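Local coordinates for DNA-directed RNA polymerase subunit Rpo11 (Thermoplasma acidophilum, PDB 1XPP), which probably serves as a small assembly subunit of the archaeal RNA polymerase that transcribes DNA into RNA, carrying a dimerisation domain of the Rpb3/Rpb11 type, at residues D[22-28]-D[62-68]; D[35-39]-D[51-55]; D[42-48]-D[77-81]. All blocks are in the same frame, centred on the assembly; numbering follows the deposited sequence.

The three contacts build one alpha/beta unit, the Rpb3/Rpb11-type dimerisation domain. Contact 1 joins two antiparallel strands of its sheet, contact 2 lays helix 32-42 on the next strand, 48-54, and contact 3 ties the turn after that helix to the start of the long helix 74-105. Contacts 1 and 2 have centres about 8 Å apart and meet where Leu35 rests on Pro63, while the centre of contact 3 lies about 14 Å from contact 1 and about 12 Å from contact 2. Ile42 and Ile78 both reach Val67, and Ala81 meets Leu38. All three contacts also touch the second subunit, another copy of this protein.

Contact 1. Residues D[22-28]-D[62-68]; sequences SITVEMI and NPQIYVR
Ile23 and Val25 pair with Val67 and Ile65 through four backbone hydrogen bonds, two in each hydrogen-bonded pair. A fifth, from Met27 N to Pro63 O (2.9 Å), is nearly straight at the hydrogen, although the donor lies 37° out of the carbonyl plane. Thr24, facing Tyr66 in a non-hydrogen-bonded pair, brings its CA within 3.2 Å of Ile65 O in a CA-H...O contact.

On the face bearing Ser22, Thr24 and Glu26, the Tyr66 ring, with CG anti to the backbone N (chi1 167°), runs forward along its own strand toward the Arg68 end and reaches across to Ser22. Its CE1 comes 3.6 Å from Ser22 CB, and Thr24 OG1 sits at the ring edge. Water 1 joins Ser22 OG to Tyr66 OH, 2.6 Å from the latter and in the ring plane. Thr24 CG2 meets Gln64 OE1 at 3.3 Å. Farther along, water 2 donates to Glu26 OE2 and to Asn62 O and accepts from Gln64 NE2, so one molecule links three residues.

The other face is apolar: Val25 CB packs on Ile65 CG1 at 3.9 Å, and Ile23 CG2 lies against Val67 CB. Helix 32-42 covers Ile65 through Leu38 and Val39, Ile78 covers Ile23 and Val67, and Phe96 of the second subunit packs on Val25 and Met27. At the strand end Arg68 forms salt bridges with Asp49 and Glu50. These are the central strands of a four-stranded antiparallel sheet with helices on one face, the alpha/beta core of the Rpb3/Rpb11 dimerisation domain.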
loop_
_atom_site.group_PDB
_atom_site.type_symbol
_atom_site.label_atom_id
_atom_site.label_comp_id
_atom_site.label_asym_id
_atom_site.label_seq_id
_atom_site.Cartn_x
_atom_site.Cartn_y
_atom_site.Cartn_z
ATOM N N SER D 22 -13.894 -22.949 -4.258
ATOM C CA SER D 22 -12.752 -22.109 -4.628
ATOM C C SER D 22 -12.904 -20.656 -4.219
ATOM O O SER D 22 -14.010 -20.149 -3.952
ATOM C CB SER D 22 -12.438 -22.232 -6.117
ATOM O OG SER D 22 -13.403 -21.527 -6.851
ATOM N N ILE D 23 -11.768 -19.962 -4.176
ATOM C CA ILE D 23 -11.783 -18.569 -3.807
ATOM C C ILE D 23 -10.603 -17.909 -4.486
ATOM O O ILE D 23 -9.557 -18.555 -4.726
ATOM C CB ILE D 23 -11.724 -18.406 -2.251
ATOM C CG1 ILE D 23 -12.151 -17.011 -1.832
ATOM C CG2 ILE D 23 -10.330 -18.800 -1.701
ATOM C CD1 ILE D 23 -12.398 -16.861 -0.292
ATOM N N THR D 24 -10.801 -16.643 -4.839
ATOM C CA THR D 24 -9.737 -15.809 -5.374
ATOM C C THR D 24 -9.644 -14.548 -4.547
ATOM O O THR D 24 -10.662 -13.918 -4.249
ATOM C CB THR D 24 -10.048 -15.407 -6.830
ATOM O OG1 THR D 24 -10.291 -16.602 -7.563
ATOM C CG2 THR D 24 -8.886 -14.606 -7.443
ATOM N N VAL D 25 -8.415 -14.219 -4.159
ATOM C CA VAL D 25 -8.135 -13.085 -3.318
ATOM C C VAL D 25 -7.133 -12.171 -4.004
ATOM O O VAL D 25 -6.095 -12.628 -4.498
ATOM C CB VAL D 25 -7.570 -13.554 -1.935
ATOM C CG1 VAL D 25 -7.372 -12.378 -1.015
ATOM C CG2 VAL D 25 -8.490 -14.564 -1.309
ATOM N N GLU D 26 -7.459 -10.881 -4.050
ATOM C CA GLU D 26 -6.531 -9.861 -4.519
ATOM C C GLU D 26 -5.666 -9.408 -3.346
ATOM O O GLU D 26 -6.213 -9.083 -2.264
ATOM C CB GLU D 26 -7.303 -8.675 -5.113
ATOM C CG GLU D 26 -6.412 -7.754 -5.944
ATOM C CD GLU D 26 -7.203 -6.652 -6.636
ATOM O OE1 GLU D 26 -8.232 -6.216 -6.075
ATOM O OE2 GLU D 26 -6.775 -6.198 -7.718
ATOM N N MET D 27 -4.353 -9.414 -3.550
ATOM C CA MET D 27 -3.348 -9.090 -2.531
ATOM C C MET D 27 -2.550 -7.887 -2.962
ATOM O O MET D 27 -1.828 -7.943 -3.969
ATOM C CB MET D 27 -2.381 -10.257 -2.334
ATOM C CG MET D 27 -3.033 -11.597 -2.336
ATOM S SD MET D 27 -3.651 -11.903 -0.694
ATOM C CE MET D 27 -2.179 -12.015 0.365
ATOM N N ILE D 28 -2.668 -6.799 -2.205
ATOM C CA ILE D 28 -2.112 -5.520 -2.601
ATOM C C ILE D 28 -0.971 -5.112 -1.667
ATOM O O ILE D 28 -1.115 -5.154 -0.442
ATOM C CB ILE D 28 -3.228 -4.420 -2.625
ATOM C CG1 ILE D 28 -4.376 -4.870 -3.557
ATOM C CG2 ILE D 28 -2.621 -3.085 -2.999
ATOM C CD1 ILE D 28 -5.518 -3.903 -3.724
ATOM N N ASN D 62 -2.941 -5.986 -9.681
ATOM C CA ASN D 62 -2.337 -6.382 -8.414
ATOM C C ASN D 62 -2.387 -7.901 -8.349
ATOM O O ASN D 62 -3.294 -8.510 -8.938
ATOM C CB ASN D 62 -3.116 -5.829 -7.212
ATOM C CG ASN D 62 -2.933 -4.330 -7.028
ATOM O OD1 ASN D 62 -1.828 -3.857 -6.737
ATOM N ND2 ASN D 62 -4.006 -3.577 -7.248
ATOM N N PRO D 63 -1.419 -8.513 -7.642
ATOM C CA PRO D 63 -1.393 -9.971 -7.493
ATOM C C PRO D 63 -2.723 -10.551 -6.974
ATOM O O PRO D 63 -3.524 -9.883 -6.271
ATOM C CB PRO D 63 -0.232 -10.202 -6.522
ATOM C CG PRO D 63 0.692 -9.036 -6.787
ATOM C CD PRO D 63 -0.256 -7.876 -6.989
ATOM N N GLN D 64 -2.955 -11.772 -7.397
ATOM C CA GLN D 64 -4.084 -12.541 -6.934
ATOM C C GLN D 64 -3.602 -13.933 -6.546
ATOM O O GLN D 64 -2.566 -14.428 -7.033
ATOM C CB GLN D 64 -5.108 -12.692 -8.041
ATOM C CG GLN D 64 -5.935 -11.428 -8.330
ATOM C CD GLN D 64 -6.855 -11.580 -9.518
ATOM O OE1 GLN D 64 -7.504 -12.607 -9.677
ATOM N NE2 GLN D 64 -6.958 -10.518 -10.329
ATOM N N ILE D 65 -4.317 -14.535 -5.597
ATOM C CA ILE D 65 -4.153 -15.955 -5.331
ATOM C C ILE D 65 -5.488 -16.663 -5.508
ATOM O O ILE D 65 -6.543 -16.088 -5.253
ATOM C CB ILE D 65 -3.532 -16.243 -3.916
ATOM C CG1 ILE D 65 -4.447 -15.778 -2.787
ATOM C CG2 ILE D 65 -2.165 -15.625 -3.785
ATOM C CD1 ILE D 65 -4.088 -16.388 -1.429
ATOM N N TYR D 66 -5.415 -17.906 -6.007
ATOM C CA TYR D 66 -6.569 -18.734 -6.289
ATOM C C TYR D 66 -6.364 -20.086 -5.587
ATOM O O TYR D 66 -5.294 -20.694 -5.690
ATOM C CB TYR D 66 -6.631 -19.006 -7.793
ATOM C CG TYR D 66 -7.594 -20.099 -8.188
ATOM C CD1 TYR D 66 -8.970 -19.967 -7.951
ATOM C CD2 TYR D 66 -7.130 -21.264 -8.750
ATOM C CE1 TYR D 66 -9.850 -20.986 -8.330
ATOM C CE2 TYR D 66 -8.001 -22.277 -9.126
ATOM C CZ TYR D 66 -9.339 -22.120 -8.915
ATOM O OH TYR D 66 -10.185 -23.145 -9.276
ATOM N N VAL D 67 -7.395 -20.533 -4.884
ATOM C CA VAL D 67 -7.317 -21.801 -4.164
ATOM C C VAL D 67 -8.588 -22.580 -4.453
ATOM O O VAL D 67 -9.685 -22.040 -4.319
ATOM C CB VAL D 67 -7.204 -21.566 -2.614
ATOM C CG1 VAL D 67 -7.121 -22.885 -1.869
ATOM C CG2 VAL D 67 -5.978 -20.697 -2.270
ATOM N N ARG D 68 -8.417 -23.829 -4.852
ATOM C CA ARG D 68 -9.540 -24.768 -4.952
ATOM C C ARG D 68 -9.273 -25.986 -4.069
ATOM O O ARG D 68 -8.199 -26.546 -4.093
ATOM C CB ARG D 68 -9.771 -25.211 -6.391
ATOM C CG ARG D 68 -10.959 -26.193 -6.559
ATOM C CD ARG D 68 -11.247 -26.487 -8.040
ATOM N NE ARG D 68 -10.027 -26.637 -8.825
ATOM C CZ ARG D 68 -9.500 -27.799 -9.198
ATOM N NH1 ARG D 68 -10.090 -28.943 -8.875
ATOM N NH2 ARG D 68 -8.379 -27.820 -9.909
HETATM O O HOH W 1 -12.745 -22.829 -9.430
HETATM O O HOH W 2 -5.785 -7.906 -9.603
#

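Contact 2. Residues D[35-39]-D[51-55]; sequences LRTLV and ARYYI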
loop_
_atom_site.group_PDB
_atom_site.type_symbol
_atom_site.label_atom_id
_atom_site.label_comp_id
_atom_site.label_asym_id
_atom_site.label_seq_id
_atom_site.Cartn_x
_atom_site.Cartn_y
_atom_site.Cartn_z
ATOM N N LEU D 35 3.689 -13.955 -0.971
ATOM C CA LEU D 35 2.665 -14.635 -1.745
ATOM C C LEU D 35 3.101 -16.039 -2.137
ATOM O O LEU D 35 2.312 -16.978 -2.073
ATOM C CB LEU D 35 2.271 -13.805 -2.984
ATOM C CG LEU D 35 1.927 -12.313 -2.693
ATOM C CD1 LEU D 35 1.603 -11.566 -3.981
ATOM C CD2 LEU D 35 0.792 -12.188 -1.759
ATOM N N ARG D 36 4.352 -16.172 -2.586
ATOM C CA ARG D 36 4.834 -17.478 -3.053
ATOM C C ARG D 36 4.949 -18.442 -1.899
ATOM O O ARG D 36 4.581 -19.598 -2.029
ATOM C CB ARG D 36 6.173 -17.312 -3.770
ATOM C CG ARG D 36 6.088 -16.361 -4.932
ATOM C CD ARG D 36 7.299 -16.509 -5.828
ATOM N NE ARG D 36 7.465 -15.329 -6.675
ATOM C CZ ARG D 36 8.240 -14.289 -6.365
ATOM N NH1 ARG D 36 8.933 -14.279 -5.228
ATOM N NH2 ARG D 36 8.316 -13.259 -7.194
ATOM N N THR D 37 5.413 -17.941 -0.745
ATOM C CA THR D 37 5.533 -18.773 0.467
ATOM C C THR D 37 4.151 -19.248 0.914
ATOM O O THR D 37 3.952 -20.407 1.257
ATOM C CB THR D 37 6.224 -18.006 1.618
ATOM O OG1 THR D 37 7.524 -17.633 1.189
ATOM C CG2 THR D 37 6.362 -18.875 2.886
ATOM N N LEU D 38 3.188 -18.343 0.849
ATOM C CA LEU D 38 1.847 -18.696 1.229
ATOM C C LEU D 38 1.284 -19.825 0.361
ATOM O O LEU D 38 0.699 -20.788 0.858
ATOM C CB LEU D 38 0.964 -17.455 1.179
ATOM C CG LEU D 38 -0.499 -17.708 1.510
ATOM C CD1 LEU D 38 -0.693 -18.361 2.891
ATOM C CD2 LEU D 38 -1.290 -16.415 1.388
ATOM N N VAL D 39 1.476 -19.694 -0.953
ATOM C CA VAL D 39 0.996 -20.681 -1.900
ATOM C C VAL D 39 1.735 -22.018 -1.711
ATOM O O VAL D 39 1.087 -23.075 -1.677
ATOM C CB VAL D 39 1.041 -20.095 -3.350
ATOM C CG1 VAL D 39 0.869 -21.190 -4.407
ATOM C CG2 VAL D 39 -0.041 -19.027 -3.518
ATOM N N ALA D 51 -3.617 -24.496 -5.962
ATOM C CA ALA D 51 -3.310 -23.197 -5.357
ATOM C C ALA D 51 -2.295 -22.529 -6.237
ATOM O O ALA D 51 -1.246 -23.106 -6.552
ATOM C CB ALA D 51 -2.783 -23.352 -3.956
ATOM N N ARG D 52 -2.610 -21.296 -6.624
ATOM C CA ARG D 52 -1.795 -20.578 -7.587
ATOM C C ARG D 52 -1.639 -19.139 -7.161
ATOM O O ARG D 52 -2.574 -18.538 -6.634
ATOM C CB ARG D 52 -2.482 -20.562 -8.946
ATOM C CG ARG D 52 -2.868 -21.935 -9.486
ATOM C CD ARG D 52 -1.708 -22.545 -10.260
ATOM N NE ARG D 52 -1.170 -21.584 -11.215
ATOM C CZ ARG D 52 -0.313 -21.875 -12.189
ATOM N NH1 ARG D 52 0.109 -23.125 -12.360
ATOM N NH2 ARG D 52 0.113 -20.911 -13.003
ATOM N N TYR D 53 -0.469 -18.574 -7.411
ATOM C CA TYR D 53 -0.340 -17.126 -7.356
ATOM C C TYR D 53 -0.213 -16.590 -8.756
ATOM O O TYR D 53 0.321 -17.276 -9.654
ATOM C CB TYR D 53 0.870 -16.684 -6.530
ATOM C CG TYR D 53 2.202 -17.233 -6.990
ATOM C CD1 TYR D 53 2.929 -16.598 -8.020
ATOM C CD2 TYR D 53 2.742 -18.361 -6.391
ATOM C CE1 TYR D 53 4.158 -17.110 -8.438
ATOM C CE2 TYR D 53 3.969 -18.860 -6.785
ATOM C CZ TYR D 53 4.668 -18.237 -7.809
ATOM O OH TYR D 53 5.889 -18.769 -8.188
ATOM N N TYR D 54 -0.651 -15.349 -8.904
ATOM C CA TYR D 54 -0.537 -14.617 -10.168
ATOM C C TYR D 54 0.086 -13.290 -9.833
ATOM O O TYR D 54 -0.522 -12.432 -9.177
ATOM C CB TYR D 54 -1.880 -14.427 -10.838
ATOM C CG TYR D 54 -2.630 -15.726 -11.011
ATOM C CD1 TYR D 54 -3.500 -16.206 -10.014
ATOM C CD2 TYR D 54 -2.438 -16.502 -12.152
ATOM C CE1 TYR D 54 -4.207 -17.411 -10.193
ATOM C CE2 TYR D 54 -3.119 -17.687 -12.324
ATOM C CZ TYR D 54 -3.992 -18.134 -11.356
ATOM O OH TYR D 54 -4.636 -19.322 -11.605
ATOM N N ILE D 55 1.331 -13.120 -10.260
ATOM C CA ILE D 55 2.020 -11.896 -9.935
ATOM C C ILE D 55 2.428 -11.208 -11.217
ATOM O O ILE D 55 1.954 -10.100 -11.505
ATOM C CB ILE D 55 3.216 -12.160 -9.023
ATOM C CG1 ILE D 55 2.729 -12.674 -7.676
ATOM C CG2 ILE D 55 4.040 -10.881 -8.834
ATOM C CD1 ILE D 55 3.810 -13.310 -6.804
#
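Helix-on-sheet packing in the Rpo11 dimerisation domain brings 35-39 of helix 32-42 over edge strand 48-54, the two segments running almost antiparallel with axes 8.2 Å apart. Arg36 and Tyr53 make the outer part of the contact. The aliphatic stem of the arginine crosses the phenol ring, CG standing over one face 3.9 Å from the ring centroid, a CH-pi contact 18° off the normal. Its CD reaches Tyr53 OH at 3.6 Å, while the guanidinium is turned 78° from the ring and carries on past Ile55 CD1. Tyr53 holds CG between its own N and carbonyl carbon (chi1 57°), which sends the ring outward, away from strand 64-69 and under the Arg36 stem.

Val39 meets the same ring at its edge, CB lying 3.9 Å from Tyr53 CD2. The valine branches rest on successive parts of the strand backbone: CG1 on Ala51 O at 3.6 Å, CG2 over the Arg52-Tyr53 peptide. Toward the other end of the contact, Leu35 CD1 touches Ile55 CD1 at 4.0 Å. Leu38, on the neighbouring side of the helix, packs on Ile65 of strand 64-69, on Ala81 and Val82 of helix 74-105, and on Phe96 of the second subunit.

Contact 3. Residues D[42-48]-D[77-81]; sequences ILKDDQV and AIKRA
Two successive type I turns, Ile42 to Asp45 and Asp45 to Val48, carry the chain from helix 32-42 into strand 48-54, and their inner side rests on the first turns of helix 74-105. This helix-to-strand connection of the Rpo11 dimerisation domain is fastened by a salt bridge. Arg80 grips Asp45 side-on, NH2 at 2.7 Å and NE at 2.8 Å both ending on OD1; they approach its syn side from opposite faces of the carboxylate, whose plane stands 75° from the guanidinium. The bend in the arginine chain (chi3 -62°) brings the NE edge round to the aspartate. Gln47 sets NE2 over one guanidinium face, near its rim, the two planes only 19° apart, with Ala77 CA against the opposite face; Gln47 OE1 is hydrogen-bonded to Ser71 OG.

Deeper toward the sheet, Ile42 CG1 presses on Ala81 CB at 3.5 Å, tighter than usual for two carbons. Val48 CG2 rests on Ala77 CB at 3.6 Å.

The aspartate is held from several sides, which probably favours its ionised form. Its OD2 accepts a hydrogen bond from Gln47 N, an Asx turn, and water 3 donates to OD1 and, at 2.8 Å, to Ala77 O.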
loop_
_atom_site.group_PDB
_atom_site.type_symbol
_atom_site.label_atom_id
_atom_site.label_comp_id
_atom_site.label_asym_id
_atom_site.label_seq_id
_atom_site.Cartn_x
_atom_site.Cartn_y
_atom_site.Cartn_z
ATOM N N ILE D 42 0.090 -23.618 1.211
ATOM C CA ILE D 42 -1.265 -24.121 0.968
ATOM C C ILE D 42 -1.189 -25.420 0.154
ATOM O O ILE D 42 -2.020 -26.301 0.336
ATOM C CB ILE D 42 -2.116 -23.092 0.195
ATOM C CG1 ILE D 42 -2.395 -21.851 1.048
ATOM C CG2 ILE D 42 -3.436 -23.705 -0.267
ATOM C CD1 ILE D 42 -2.749 -20.592 0.228
ATOM N N LEU D 43 -0.222 -25.501 -0.756
ATOM C CA LEU D 43 -0.035 -26.714 -1.571
ATOM C C LEU D 43 0.354 -27.973 -0.783
ATOM O O LEU D 43 0.278 -29.078 -1.336
ATOM C CB LEU D 43 0.997 -26.452 -2.659
ATOM C CG LEU D 43 0.550 -25.642 -3.886
ATOM C CD1 LEU D 43 1.745 -25.191 -4.714
ATOM C CD2 LEU D 43 -0.429 -26.430 -4.737
ATOM N N LYS D 44 0.755 -27.819 0.483
ATOM C CA LYS D 44 1.124 -28.970 1.337
ATOM C C LYS D 44 -0.121 -29.618 1.942
ATOM O O LYS D 44 -0.065 -30.732 2.477
ATOM C CB LYS D 44 2.048 -28.529 2.459
ATOM C CG LYS D 44 3.405 -28.022 2.021
ATOM C CD LYS D 44 4.177 -27.577 3.236
ATOM C CE LYS D 44 5.418 -26.845 2.868
ATOM N NZ LYS D 44 6.085 -26.344 4.098
ATOM N N ASP D 45 -1.243 -28.920 1.850
ATOM C CA ASP D 45 -2.517 -29.332 2.453
ATOM C C ASP D 45 -3.194 -30.415 1.603
ATOM O O ASP D 45 -3.446 -30.217 0.412
ATOM C CB ASP D 45 -3.404 -28.093 2.547
ATOM C CG ASP D 45 -4.703 -28.315 3.310
ATOM O OD1 ASP D 45 -5.213 -27.318 3.807
ATOM O OD2 ASP D 45 -5.241 -29.441 3.404
ATOM N N ASP D 46 -3.493 -31.561 2.203
ATOM C CA ASP D 46 -4.094 -32.661 1.426
ATOM C C ASP D 46 -5.542 -32.397 0.979
ATOM O O ASP D 46 -6.084 -33.137 0.150
ATOM C CB ASP D 46 -3.986 -33.991 2.187
ATOM C CG ASP D 46 -4.869 -34.030 3.407
ATOM O OD1 ASP D 46 -5.867 -34.775 3.370
ATOM O OD2 ASP D 46 -4.592 -33.302 4.390
ATOM N N GLN D 47 -6.171 -31.356 1.509
ATOM C CA GLN D 47 -7.527 -31.006 1.122
ATOM C C GLN D 47 -7.539 -30.055 -0.073
ATOM O O GLN D 47 -8.616 -29.710 -0.580
ATOM C CB GLN D 47 -8.290 -30.367 2.288
ATOM C CG GLN D 47 -8.373 -31.256 3.547
ATOM C CD GLN D 47 -9.479 -30.838 4.453
ATOM O OE1 GLN D 47 -10.653 -31.059 4.144
ATOM N NE2 GLN D 47 -9.133 -30.223 5.591
ATOM N N VAL D 48 -6.345 -29.628 -0.491
ATOM C CA VAL D 48 -6.211 -28.620 -1.555
ATOM C C VAL D 48 -6.004 -29.276 -2.909
ATOM O O VAL D 48 -5.141 -30.150 -3.073
ATOM C CB VAL D 48 -5.076 -27.605 -1.238
ATOM C CG1 VAL D 48 -4.742 -26.724 -2.466
ATOM C CG2 VAL D 48 -5.517 -26.741 -0.110
ATOM N N ALA D 77 -8.562 -23.419 3.958
ATOM C CA ALA D 77 -7.254 -23.857 3.519
ATOM C C ALA D 77 -6.293 -22.676 3.639
ATOM O O ALA D 77 -5.166 -22.835 4.095
ATOM C CB ALA D 77 -7.280 -24.425 2.068
ATOM N N ILE D 78 -6.732 -21.485 3.243
ATOM C CA ILE D 78 -5.889 -20.299 3.410
ATOM C C ILE D 78 -5.572 -20.068 4.907
ATOM O O ILE D 78 -4.397 -19.894 5.273
ATOM C CB ILE D 78 -6.501 -19.056 2.784
ATOM C CG1 ILE D 78 -6.615 -19.281 1.267
ATOM C CG2 ILE D 78 -5.674 -17.804 3.202
ATOM C CD1 ILE D 78 -7.363 -18.190 0.509
ATOM N N LYS D 79 -6.596 -20.121 5.750
ATOM C CA LYS D 79 -6.377 -19.922 7.191
ATOM C C LYS D 79 -5.374 -20.940 7.749
ATOM O O LYS D 79 -4.456 -20.550 8.493
ATOM C CB LYS D 79 -7.683 -19.996 7.989
ATOM C CG LYS D 79 -7.460 -19.692 9.491
ATOM C CD LYS D 79 -8.749 -19.670 10.294
ATOM C CE LYS D 79 -8.417 -19.400 11.772
ATOM N NZ LYS D 79 -9.677 -19.555 12.570
ATOM N N ARG D 80 -5.542 -22.226 7.441
ATOM C CA ARG D 80 -4.603 -23.249 7.957
ATOM C C ARG D 80 -3.162 -22.896 7.631
ATOM O O ARG D 80 -2.238 -22.997 8.485
ATOM C CB ARG D 80 -4.955 -24.656 7.428
ATOM C CG ARG D 80 -6.307 -25.171 8.011
ATOM C CD ARG D 80 -6.578 -26.642 7.617
ATOM N NE ARG D 80 -6.718 -26.906 6.178
ATOM C CZ ARG D 80 -7.879 -26.857 5.528
ATOM N NH1 ARG D 80 -9.000 -26.496 6.154
ATOM N NH2 ARG D 80 -7.899 -27.145 4.221
ATOM N N ALA D 81 -2.943 -22.481 6.379
ATOM C CA ALA D 81 -1.590 -22.160 5.942
ATOM C C ALA D 81 -1.009 -20.947 6.625
ATOM O O ALA D 81 0.181 -20.963 6.994
ATOM C CB ALA D 81 -1.543 -21.961 4.434
HETATM O O HOH W 3 -3.606 -25.071 3.695
#